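Local coordinates for protein putative glycosyltransferase (GalT1) (Streptococcus parasanguinis, PDB 4PHR) that binds UDP in a manganese-containing GT-D-type glycosyltransferase domain and probably takes part in transferring a sugar from a UDP-linked donor, at residues K179-Y184 with G206-V211; V32-G37 with K58-I63. One frame throughout, in Å; residues are numbered along the deposited sequence.

Contact 1 of 2, residues K179-Y184 with G206-V211; sequences KNAFQY and GPTAKV. With UDP (uridine-5'-diphosphate), chain B.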
ATOM      1  N   LYS A 179     -14.594  -1.213  -3.875  1.00 15.79           N
ATOM      2  CA  LYS A 179     -14.149  -1.659  -5.189  1.00 16.11           C
ATOM      3  C   LYS A 179     -14.419  -0.563  -6.217  1.00 14.68           C
ATOM      4  O   LYS A 179     -15.342   0.236  -6.061  1.00 15.99           O
ATOM      5  CB  LYS A 179     -14.826  -2.976  -5.580  1.00 26.92           C
ATOM      6  CG  LYS A 179     -16.315  -2.873  -5.826  1.00 31.79           C
ATOM      7  CD  LYS A 179     -16.891  -4.237  -6.177  1.00 34.54           C
ATOM      8  CE  LYS A 179     -18.208  -4.110  -6.927  1.00 42.41           C
ATOM      9  NZ  LYS A 179     -19.189  -3.261  -6.197  1.00 47.83           N
ATOM     10  N   ASN A 180     -13.612  -0.528  -7.270  1.00 13.37           N
ATOM     11  CA  ASN A 180     -13.792   0.458  -8.338  1.00 13.72           C
ATOM     12  C   ASN A 180     -13.821   1.893  -7.838  1.00 13.94           C
ATOM     13  O   ASN A 180     -14.606   2.712  -8.320  1.00 17.72           O
ATOM     14  CB  ASN A 180     -15.046   0.161  -9.162  1.00 17.47           C
ATOM     15  CG  ASN A 180     -14.854  -1.022 -10.068  1.00 22.13           C
ATOM     16  OD1 ASN A 180     -13.726  -1.438 -10.336  1.00 19.10           O
ATOM     17  ND2 ASN A 180     -15.953  -1.582 -10.545  1.00 32.48           N
ATOM     18  N   ALA A 181     -12.962   2.205  -6.874  1.00 11.86           N
ATOM     19  CA  ALA A 181     -12.934   3.554  -6.336  1.00 14.56           C
ATOM     20  C   ALA A 181     -12.520   4.580  -7.389  1.00 14.41           C
ATOM     21  O   ALA A 181     -12.851   5.759  -7.268  1.00 15.81           O
ATOM     22  CB  ALA A 181     -12.024   3.629  -5.127  1.00 14.77           C
ATOM     23  N   PHE A 182     -11.812   4.144  -8.427  1.00 12.90           N
ATOM     24  CA  PHE A 182     -11.314   5.104  -9.407  1.00 15.00           C
ATOM     25  C   PHE A 182     -12.436   5.864 -10.106  1.00 18.16           C
ATOM     26  O   PHE A 182     -12.250   7.000 -10.539  1.00 20.37           O
ATOM     27  CB  PHE A 182     -10.391   4.463 -10.451  1.00 15.65           C
ATOM     28  CG  PHE A 182      -9.703   5.482 -11.324  1.00 16.23           C
ATOM     29  CD1 PHE A 182      -8.698   6.286 -10.804  1.00 17.83           C
ATOM     30  CD2 PHE A 182     -10.089   5.668 -12.642  1.00 19.82           C
ATOM     31  CE1 PHE A 182      -8.074   7.245 -11.592  1.00 25.12           C
ATOM     32  CE2 PHE A 182      -9.476   6.629 -13.437  1.00 22.35           C
ATOM     33  CZ  PHE A 182      -8.468   7.417 -12.911  1.00 23.04           C
ATOM     34  N   GLN A 183     -13.604   5.246 -10.189  1.00 17.87           N
ATOM     35  CA  GLN A 183     -14.751   5.912 -10.789  1.00 24.25           C
ATOM     36  C   GLN A 183     -15.062   7.240 -10.103  1.00 21.56           C
ATOM     37  O   GLN A 183     -15.588   8.168 -10.721  1.00 23.36           O
ATOM     38  CB  GLN A 183     -15.979   5.018 -10.736  1.00 26.11           C
ATOM     39  CG  GLN A 183     -17.186   5.689 -11.349  1.00 35.62           C
ATOM     40  CD  GLN A 183     -18.393   4.793 -11.388  1.00 49.06           C
ATOM     41  OE1 GLN A 183     -18.403   3.775 -12.082  1.00 54.85           O
ATOM     42  NE2 GLN A 183     -19.426   5.167 -10.642  1.00 49.05           N
ATOM     43  N   TYR A 184     -14.738   7.329  -8.821  1.00 18.15           N
ATOM     44  CA  TYR A 184     -15.048   8.512  -8.034  1.00 17.74           C
ATOM     45  C   TYR A 184     -13.808   9.348  -7.770  1.00 17.32           C
ATOM     46  O   TYR A 184     -13.789  10.147  -6.833  1.00 17.59           O
ATOM     47  CB  TYR A 184     -15.702   8.099  -6.712  1.00 19.11           C
ATOM     48  CG  TYR A 184     -16.987   7.336  -6.918  1.00 22.56           C
ATOM     49  CD1 TYR A 184     -16.984   5.952  -7.044  1.00 26.78           C
ATOM     50  CD2 TYR A 184     -18.201   8.002  -7.018  1.00 29.11           C
ATOM     51  CE1 TYR A 184     -18.159   5.253  -7.250  1.00 32.55           C
ATOM     52  CE2 TYR A 184     -19.378   7.312  -7.220  1.00 30.29           C
ATOM     53  CZ  TYR A 184     -19.350   5.939  -7.337  1.00 35.66           C
ATOM     54  OH  TYR A 184     -20.521   5.251  -7.541  1.00 40.84           O
ATOM     55  N   GLY A 206      -6.043   0.584  -2.939  1.00  9.93           N
ATOM     56  CA  GLY A 206      -5.666  -0.103  -4.160  1.00 10.63           C
ATOM     57  C   GLY A 206      -4.992   0.817  -5.162  1.00 10.12           C
ATOM     58  O   GLY A 206      -4.217   1.698  -4.770  1.00 12.54           O
ATOM     59  N   PRO A 207      -5.252   0.607  -6.469  1.00  9.63           N
ATOM     60  CA  PRO A 207      -4.550   1.414  -7.478  1.00 11.48           C
ATOM     61  C   PRO A 207      -4.916   2.892  -7.416  1.00 10.95           C
ATOM     62  O   PRO A 207      -4.090   3.752  -7.756  1.00 11.02           O
ATOM     63  CB  PRO A 207      -5.005   0.803  -8.811  1.00 15.24           C
ATOM     64  CG  PRO A 207      -6.232   0.041  -8.481  1.00 20.65           C
ATOM     65  CD  PRO A 207      -6.091  -0.438  -7.074  1.00 12.71           C
ATOM     66  N   THR A 208      -6.136   3.187  -6.984  1.00 10.59           N
ATOM     67  CA  THR A 208      -6.570   4.567  -6.864  1.00 10.91           C
ATOM     68  C   THR A 208      -5.691   5.330  -5.869  1.00 11.38           C
ATOM     69  O   THR A 208      -5.437   6.528  -6.038  1.00 12.74           O
ATOM     70  CB  THR A 208      -8.055   4.647  -6.477  1.00 11.81           C
ATOM     71  OG1 THR A 208      -8.828   3.960  -7.470  1.00 13.40           O
ATOM     72  CG2 THR A 208      -8.524   6.096  -6.392  1.00 14.70           C
ATOM     73  N   ALA A 209      -5.225   4.631  -4.838  1.00 11.33           N
ATOM     74  CA  ALA A 209      -4.352   5.236  -3.828  1.00 12.00           C
ATOM     75  C   ALA A 209      -3.103   5.856  -4.453  1.00 12.71           C
ATOM     76  O   ALA A 209      -2.632   6.896  -4.002  1.00 11.71           O
ATOM     77  CB  ALA A 209      -3.949   4.207  -2.771  1.00 13.38           C
ATOM     78  N   LYS A 210      -2.560   5.224  -5.487  1.00 10.93           N
ATOM     79  CA  LYS A 210      -1.304   5.702  -6.060  1.00 12.58           C
ATOM     80  C   LYS A 210      -1.509   7.040  -6.768  1.00 11.54           C
ATOM     81  O   LYS A 210      -0.675   7.952  -6.674  1.00 13.34           O
ATOM     82  CB  LYS A 210      -0.699   4.664  -7.000  1.00 14.31           C
ATOM     83  CG  LYS A 210      -0.252   3.368  -6.288  1.00 20.69           C
ATOM     84  CD  LYS A 210      -1.409   2.400  -6.124  1.00 21.60           C
ATOM     85  CE  LYS A 210      -1.008   1.048  -5.523  1.00 13.78           C
ATOM     86  NZ  LYS A 210      -1.009   0.980  -4.032  1.00 14.33           N
ATOM     87  N   VAL A 211      -2.623   7.158  -7.479  1.00 12.79           N
ATOM     88  CA  VAL A 211      -2.930   8.391  -8.189  1.00 13.32           C
ATOM     89  C   VAL A 211      -3.210   9.497  -7.174  1.00 14.00           C
ATOM     90  O   VAL A 211      -2.742  10.629  -7.323  1.00 15.71           O
ATOM     91  CB  VAL A 211      -4.129   8.217  -9.140  1.00 15.54           C
ATOM     92  CG1 VAL A 211      -4.374   9.505  -9.941  1.00 17.64           C
ATOM     93  CG2 VAL A 211      -3.879   7.048 -10.088  1.00 17.14           C
TER
HETATM   94  N1  UDP B 301      -9.393  -0.817  -1.667  1.00 10.07           N
HETATM   95  C2  UDP B 301     -10.549  -0.079  -1.611  1.00 10.76           C
HETATM   96  N3  UDP B 301     -11.172   0.305  -2.775  1.00 10.41           N
HETATM   97  C4  UDP B 301     -10.645  -0.036  -3.997  1.00 10.94           C
HETATM   98  C5  UDP B 301      -9.468  -0.782  -4.059  1.00 10.90           C
HETATM   99  C6  UDP B 301      -8.944  -1.280  -2.871  1.00 10.42           C
HETATM  100  O2  UDP B 301     -11.050   0.219  -0.527  1.00 12.09           O
HETATM  101  O4  UDP B 301     -11.227   0.357  -5.013  1.00 12.91           O
HETATM  102  C1' UDP B 301      -8.702  -1.145  -0.411  1.00 10.22           C
HETATM  103  C2' UDP B 301      -8.780  -2.543   0.142  1.00 10.86           C
HETATM  104  O2' UDP B 301      -9.994  -2.736   0.838  1.00 13.09           O
HETATM  105  C3' UDP B 301      -7.583  -2.546   1.066  1.00 10.92           C
HETATM  106  C4' UDP B 301      -6.584  -1.667   0.330  1.00 10.86           C
HETATM  107  O4' UDP B 301      -7.325  -0.954  -0.663  1.00  9.51           O
HETATM  108  O3' UDP B 301      -7.913  -1.923   2.288  1.00 12.99           O
HETATM  109  C5' UDP B 301      -5.469  -2.484  -0.311  1.00  9.99           C
HETATM  110  O5' UDP B 301      -4.626  -1.603  -1.043  1.00  9.73           O
HETATM  111  PA  UDP B 301      -3.359  -2.132  -1.883  1.00  8.83           P
HETATM  112  O1A UDP B 301      -3.826  -2.969  -3.005  1.00 12.18           O
HETATM  113  O2A UDP B 301      -2.576  -0.926  -2.244  1.00 10.56           O
HETATM  114  O3A UDP B 301      -2.612  -3.063  -0.788  1.00  9.39           O
HETATM  115  PB  UDP B 301      -1.179  -3.840  -0.782  1.00  8.65           P
HETATM  116  O1B UDP B 301      -1.506  -5.283  -0.969  1.00 11.59           O
HETATM  117  O2B UDP B 301      -0.645  -3.561   0.572  1.00 10.30           O
HETATM  118  O3B UDP B 301      -0.331  -3.310  -1.897  1.00 10.49           O
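Phe-182 meets Thr-208 where the short 3-10 turn after strand 170-176 passes beside the N-terminal part of helix 206-218. The hydroxyl OG1 of Thr-208 lies 3.4 Å from CB of Phe-182, at the ring's edge and near its plane. The nearest atom to OG1 is the backbone N of Phe-182, at 3.1 Å, but the angle is too poor for a hydrogen bond; this N instead makes a weak one to OE1 of Gln-50. CG of Phe-182 stands anti to the backbone N (chi1 -171°), which carries the ring along the helix, and CE1 there comes to 4.5 Å from CG2 of Val-211. The methyl CB of Ala-181 approaches the same hydroxyl, 4.0 Å from OG1.

Both segments form part of the UDP pocket of this GT-D fold domain, the loop reading the base and residues 206-211 holding the ribose-phosphate end. Ala-181 N donates to the uracil O4 at 3.1 Å (157°). Gly-206 N donates to O5' at 3.2 Å.

Charge enters through Lys-210: its chain, bent at chi2 and chi4, brings NZ to 3.0 Å from the alpha-phosphate oxygen O2A, and NZ also forms a salt bridge with Asp-225.

Contact 2 of 2, residues V32-G37 with K58-I63; sequences VRFGDG and KRLQQI. With UDP (uridine-5'-diphosphate), chain B.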
ATOM      1  N   VAL A  32       4.368   6.131  -2.697  1.00 13.08           N
ATOM      2  CA  VAL A  32       3.481   5.404  -3.598  1.00 11.87           C
ATOM      3  C   VAL A  32       4.079   4.017  -3.822  1.00 11.83           C
ATOM      4  O   VAL A  32       5.285   3.880  -4.056  1.00 12.29           O
ATOM      5  CB  VAL A  32       3.280   6.172  -4.932  1.00 15.16           C
ATOM      6  CG1 VAL A  32       4.597   6.381  -5.661  1.00 17.42           C
ATOM      7  CG2 VAL A  32       2.293   5.457  -5.817  1.00 22.22           C
ATOM      8  N   ARG A  33       3.243   2.984  -3.735  1.00 10.80           N
ATOM      9  CA  ARG A  33       3.729   1.605  -3.853  1.00 10.86           C
ATOM     10  C   ARG A  33       3.144   0.919  -5.090  1.00 11.50           C
ATOM     11  O   ARG A  33       1.942   0.966  -5.327  1.00 15.75           O
ATOM     12  CB  ARG A  33       3.398   0.791  -2.595  1.00 11.07           C
ATOM     13  CG  ARG A  33       3.904   1.380  -1.259  1.00 12.34           C
ATOM     14  CD  ARG A  33       3.376   0.577  -0.028  1.00 10.78           C
ATOM     15  NE  ARG A  33       1.928   0.506  -0.148  1.00  9.90           N
ATOM     16  CZ  ARG A  33       1.230  -0.490  -0.687  1.00  9.03           C
ATOM     17  NH1 ARG A  33       1.805  -1.650  -1.017  1.00 10.41           N
ATOM     18  NH2 ARG A  33      -0.072  -0.331  -0.856  1.00 10.32           N
ATOM     19  N   PHE A  34       3.994   0.302  -5.898  1.00 10.54           N
ATOM     20  CA  PHE A  34       3.509  -0.477  -7.030  1.00 10.18           C
ATOM     21  C   PHE A  34       3.577  -1.948  -6.667  1.00 10.20           C
ATOM     22  O   PHE A  34       4.643  -2.460  -6.336  1.00 11.49           O
ATOM     23  CB  PHE A  34       4.319  -0.177  -8.298  1.00 11.50           C
ATOM     24  CG  PHE A  34       3.998   1.155  -8.894  1.00 13.91           C
ATOM     25  CD1 PHE A  34       4.522   2.317  -8.349  1.00 15.89           C
ATOM     26  CD2 PHE A  34       3.130   1.251  -9.969  1.00 15.83           C
ATOM     27  CE1 PHE A  34       4.195   3.550  -8.887  1.00 16.02           C
ATOM     28  CE2 PHE A  34       2.809   2.470 -10.511  1.00 17.83           C
ATOM     29  CZ  PHE A  34       3.336   3.622  -9.968  1.00 18.78           C
ATOM     30  N   GLY A  35       2.428  -2.620  -6.716  1.00 11.22           N
ATOM     31  CA  GLY A  35       2.360  -4.045  -6.466  1.00 13.18           C
ATOM     32  C   GLY A  35       1.990  -4.790  -7.729  1.00 11.77           C
ATOM     33  O   GLY A  35       1.911  -4.205  -8.819  1.00 11.79           O
ATOM     34  N   ASP A  36       1.750  -6.087  -7.590  1.00 11.50           N
ATOM     35  CA  ASP A  36       1.438  -6.906  -8.753  1.00 11.52           C
ATOM     36  C   ASP A  36       0.192  -6.422  -9.492  1.00 10.59           C
ATOM     37  O   ASP A  36       0.157  -6.422 -10.715  1.00 12.61           O
ATOM     38  CB  ASP A  36       1.308  -8.381  -8.363  1.00 12.19           C
ATOM     39  CG  ASP A  36       0.207  -8.619  -7.369  1.00 12.12           C
ATOM     40  OD1 ASP A  36      -0.747  -9.365  -7.697  1.00 14.82           O
ATOM     41  OD2 ASP A  36       0.300  -8.042  -6.266  1.00 16.25           O
ATOM     42  N   GLY A  37      -0.821  -5.995  -8.745  1.00 11.33           N
ATOM     43  CA  GLY A  37      -2.057  -5.510  -9.336  1.00 10.96           C
ATOM     44  C   GLY A  37      -1.869  -4.261 -10.181  1.00 11.41           C
ATOM     45  O   GLY A  37      -2.519  -4.096 -11.211  1.00 11.86           O
ATOM     46  N   LYS A  58      -2.863   4.815 -17.553  1.00 14.16           N
ATOM     47  CA  LYS A  58      -1.957   5.864 -17.992  1.00 17.37           C
ATOM     48  C   LYS A  58      -1.348   6.658 -16.831  1.00 13.45           C
ATOM     49  O   LYS A  58      -0.140   6.925 -16.818  1.00 14.28           O
ATOM     50  CB  LYS A  58      -2.671   6.794 -18.978  1.00 18.51           C
ATOM     51  CG  LYS A  58      -1.817   7.939 -19.470  1.00 21.91           C
ATOM     52  CD  LYS A  58      -2.570   8.767 -20.507  1.00 27.67           C
ATOM     53  CE  LYS A  58      -1.772   9.992 -20.930  1.00 35.97           C
ATOM     54  NZ  LYS A  58      -0.550   9.629 -21.698  1.00 45.45           N
ATOM     55  N   ARG A  59      -2.170   7.029 -15.847  1.00 14.56           N
ATOM     56  CA  ARG A  59      -1.661   7.740 -14.672  1.00 15.70           C
ATOM     57  C   ARG A  59      -0.618   6.894 -13.942  1.00 12.34           C
ATOM     58  O   ARG A  59       0.434   7.402 -13.545  1.00 13.54           O
ATOM     59  CB  ARG A  59      -2.793   8.113 -13.708  1.00 18.35           C
ATOM     60  CG  ARG A  59      -3.627   9.304 -14.166  1.00 20.52           C
ATOM     61  CD  ARG A  59      -2.794  10.589 -14.294  1.00 20.33           C
ATOM     62  NE  ARG A  59      -2.392  11.151 -13.004  1.00 20.82           N
ATOM     63  CZ  ARG A  59      -1.131  11.335 -12.617  1.00 22.24           C
ATOM     64  NH1 ARG A  59      -0.124  11.009 -13.416  1.00 24.05           N
ATOM     65  NH2 ARG A  59      -0.869  11.851 -11.427  1.00 20.12           N
ATOM     66  N   LEU A  60      -0.912   5.610 -13.755  1.00 13.61           N
ATOM     67  CA  LEU A  60       0.020   4.714 -13.072  1.00 12.32           C
ATOM     68  C   LEU A  60       1.366   4.678 -13.798  1.00 13.10           C
ATOM     69  O   LEU A  60       2.426   4.736 -13.165  1.00 12.92           O
ATOM     70  CB  LEU A  60      -0.568   3.308 -12.947  1.00 12.54           C
ATOM     71  CG  LEU A  60      -1.719   3.161 -11.943  1.00 15.01           C
ATOM     72  CD1 LEU A  60      -2.300   1.754 -12.006  1.00 14.60           C
ATOM     73  CD2 LEU A  60      -1.268   3.495 -10.527  1.00 14.70           C
ATOM     74  N   GLN A  61       1.329   4.592 -15.125  1.00 12.84           N
ATOM     75  CA  GLN A  61       2.566   4.584 -15.909  1.00 13.40           C
ATOM     76  C   GLN A  61       3.349   5.885 -15.726  1.00 12.94           C
ATOM     77  O   GLN A  61       4.575   5.877 -15.594  1.00 15.37           O
ATOM     78  CB  GLN A  61       2.257   4.347 -17.391  1.00 17.26           C
ATOM     79  CG  GLN A  61       1.793   2.934 -17.693  1.00 18.07           C
ATOM     80  CD  GLN A  61       1.114   2.804 -19.048  1.00 32.40           C
ATOM     81  OE1 GLN A  61       0.772   3.800 -19.685  1.00 40.37           O
ATOM     82  NE2 GLN A  61       0.911   1.571 -19.490  1.00 38.33           N
ATOM     83  N   GLN A  62       2.639   7.006 -15.712  1.00 12.74           N
ATOM     84  CA  GLN A  62       3.280   8.298 -15.497  1.00 13.29           C
ATOM     85  C   GLN A  62       3.924   8.382 -14.115  1.00 14.18           C
ATOM     86  O   GLN A  62       5.048   8.852 -13.959  1.00 15.59           O
ATOM     87  CB  GLN A  62       2.258   9.424 -15.657  1.00 13.37           C
ATOM     88  CG  GLN A  62       1.737   9.589 -17.066  1.00 15.08           C
ATOM     89  CD  GLN A  62       0.603  10.575 -17.141  1.00 17.56           C
ATOM     90  OE1 GLN A  62      -0.124  10.794 -16.164  1.00 21.93           O
ATOM     91  NE2 GLN A  62       0.443  11.191 -18.302  1.00 25.07           N
ATOM     92  N   ILE A  63       3.204   7.918 -13.101  1.00 14.01           N
ATOM     93  CA  ILE A  63       3.703   7.994 -11.737  1.00 13.90           C
ATOM     94  C   ILE A  63       4.962   7.139 -11.568  1.00 13.87           C
ATOM     95  O   ILE A  63       5.926   7.555 -10.921  1.00 15.73           O
ATOM     96  CB  ILE A  63       2.606   7.607 -10.719  1.00 13.87           C
ATOM     97  CG1 ILE A  63       1.448   8.613 -10.800  1.00 17.40           C
ATOM     98  CG2 ILE A  63       3.179   7.544  -9.311  1.00 15.53           C
ATOM     99  CD1 ILE A  63       0.139   8.080 -10.272  1.00 17.65           C
TER
HETATM  100  N1  UDP B 301      -9.393  -0.817  -1.667  1.00 10.07           N
HETATM  101  C2  UDP B 301     -10.549  -0.079  -1.611  1.00 10.76           C
HETATM  102  N3  UDP B 301     -11.172   0.305  -2.775  1.00 10.41           N
HETATM  103  C4  UDP B 301     -10.645  -0.036  -3.997  1.00 10.94           C
HETATM  104  C5  UDP B 301      -9.468  -0.782  -4.059  1.00 10.90           C
HETATM  105  C6  UDP B 301      -8.944  -1.280  -2.871  1.00 10.42           C
HETATM  106  O2  UDP B 301     -11.050   0.219  -0.527  1.00 12.09           O
HETATM  107  O4  UDP B 301     -11.227   0.357  -5.013  1.00 12.91           O
HETATM  108  C1' UDP B 301      -8.702  -1.145  -0.411  1.00 10.22           C
HETATM  109  C2' UDP B 301      -8.780  -2.543   0.142  1.00 10.86           C
HETATM  110  O2' UDP B 301      -9.994  -2.736   0.838  1.00 13.09           O
HETATM  111  C3' UDP B 301      -7.583  -2.546   1.066  1.00 10.92           C
HETATM  112  C4' UDP B 301      -6.584  -1.667   0.330  1.00 10.86           C
HETATM  113  O4' UDP B 301      -7.325  -0.954  -0.663  1.00  9.51           O
HETATM  114  O3' UDP B 301      -7.913  -1.923   2.288  1.00 12.99           O
HETATM  115  C5' UDP B 301      -5.469  -2.484  -0.311  1.00  9.99           C
HETATM  116  O5' UDP B 301      -4.626  -1.603  -1.043  1.00  9.73           O
HETATM  117  PA  UDP B 301      -3.359  -2.132  -1.883  1.00  8.83           P
HETATM  118  O1A UDP B 301      -3.826  -2.969  -3.005  1.00 12.18           O
HETATM  119  O2A UDP B 301      -2.576  -0.926  -2.244  1.00 10.56           O
HETATM  120  O3A UDP B 301      -2.612  -3.063  -0.788  1.00  9.39           O
HETATM  121  PB  UDP B 301      -1.179  -3.840  -0.782  1.00  8.65           P
HETATM  122  O1B UDP B 301      -1.506  -5.283  -0.969  1.00 11.59           O
HETATM  123  O2B UDP B 301      -0.645  -3.561   0.572  1.00 10.30           O
HETATM  124  O3B UDP B 301      -0.331  -3.310  -1.897  1.00 10.49           O
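The end of strand 30-33, an outer strand of the parallel sheet 30-33, 72-76, 115-116, and the residue just beyond it pack here through Val-32 and Phe-34 against helix 54-64 of the GT-D domain, while Arg-33 between them reaches for the diphosphate of UDP. Phe-34 presents an edge of its ring to the helix. CZ is 4.0 Å from CG2 of Ile-63, and both this methyl and the carbonyl oxygen of Leu-60 lie near the ring plane. That oxygen sits 3.5 Å from CZ, so the ring's C-H rim faces a backbone acceptor. Further round the ring, CE2 touches CD2 of Leu-60 at 4.2 Å.

Val-32 adds a further apolar touch, its CG1 4.1 Å from CG2 of Ile-63. This Ile-63 methyl, anti to the backbone N, faces both partners, so that the valine branches and the phenyl rim meet one carbon.

Arg-33 turns its guanidinium to the phosphates, where NH1 donates to the beta-phosphate oxygen O3B at 2.8 Å (156°). NH2 shares O3B at 3.2 Å and makes a weak bond to O2A of the alpha-phosphate. O3B is therefore gripped twice, near the guanidinium plane, and a salt bridge from NH2 to Asp-225 probably helps fix the group's rotation.

Strand 72-76 flanks Val-32 and Phe-34 through Val-74, Met-42 of helix 36-42 touches both Phe-34 and Leu-60, and helix 206-218 lies against Val-32, Leu-60 and Ile-63.

In the fold
From the N terminus, contact 2 comes first: strand 30-33 runs into helix 36-42, and the chain returns as helix 54-64, closing a loop of 20 residues. Only after strands 72-76, 115-116, 147-153 and 170-176 does contact 1 open, closing 21 residues that hold helix 185-195 and strand 200-204. The two contacts thus follow in series, neither nested nor crossed. They meet through helix 206-218: Lys-210 CB packs on Val-32 CG2 at 3.3 Å, and Val-211 CA on Ile-63 CD1 at 3.7 Å. Helix 206-218, which follows strand 200-204 of the five-stranded sheet, thus packs against strand 30-33 of the three-stranded one and against helix 54-64, and UDP is contacted from both regions.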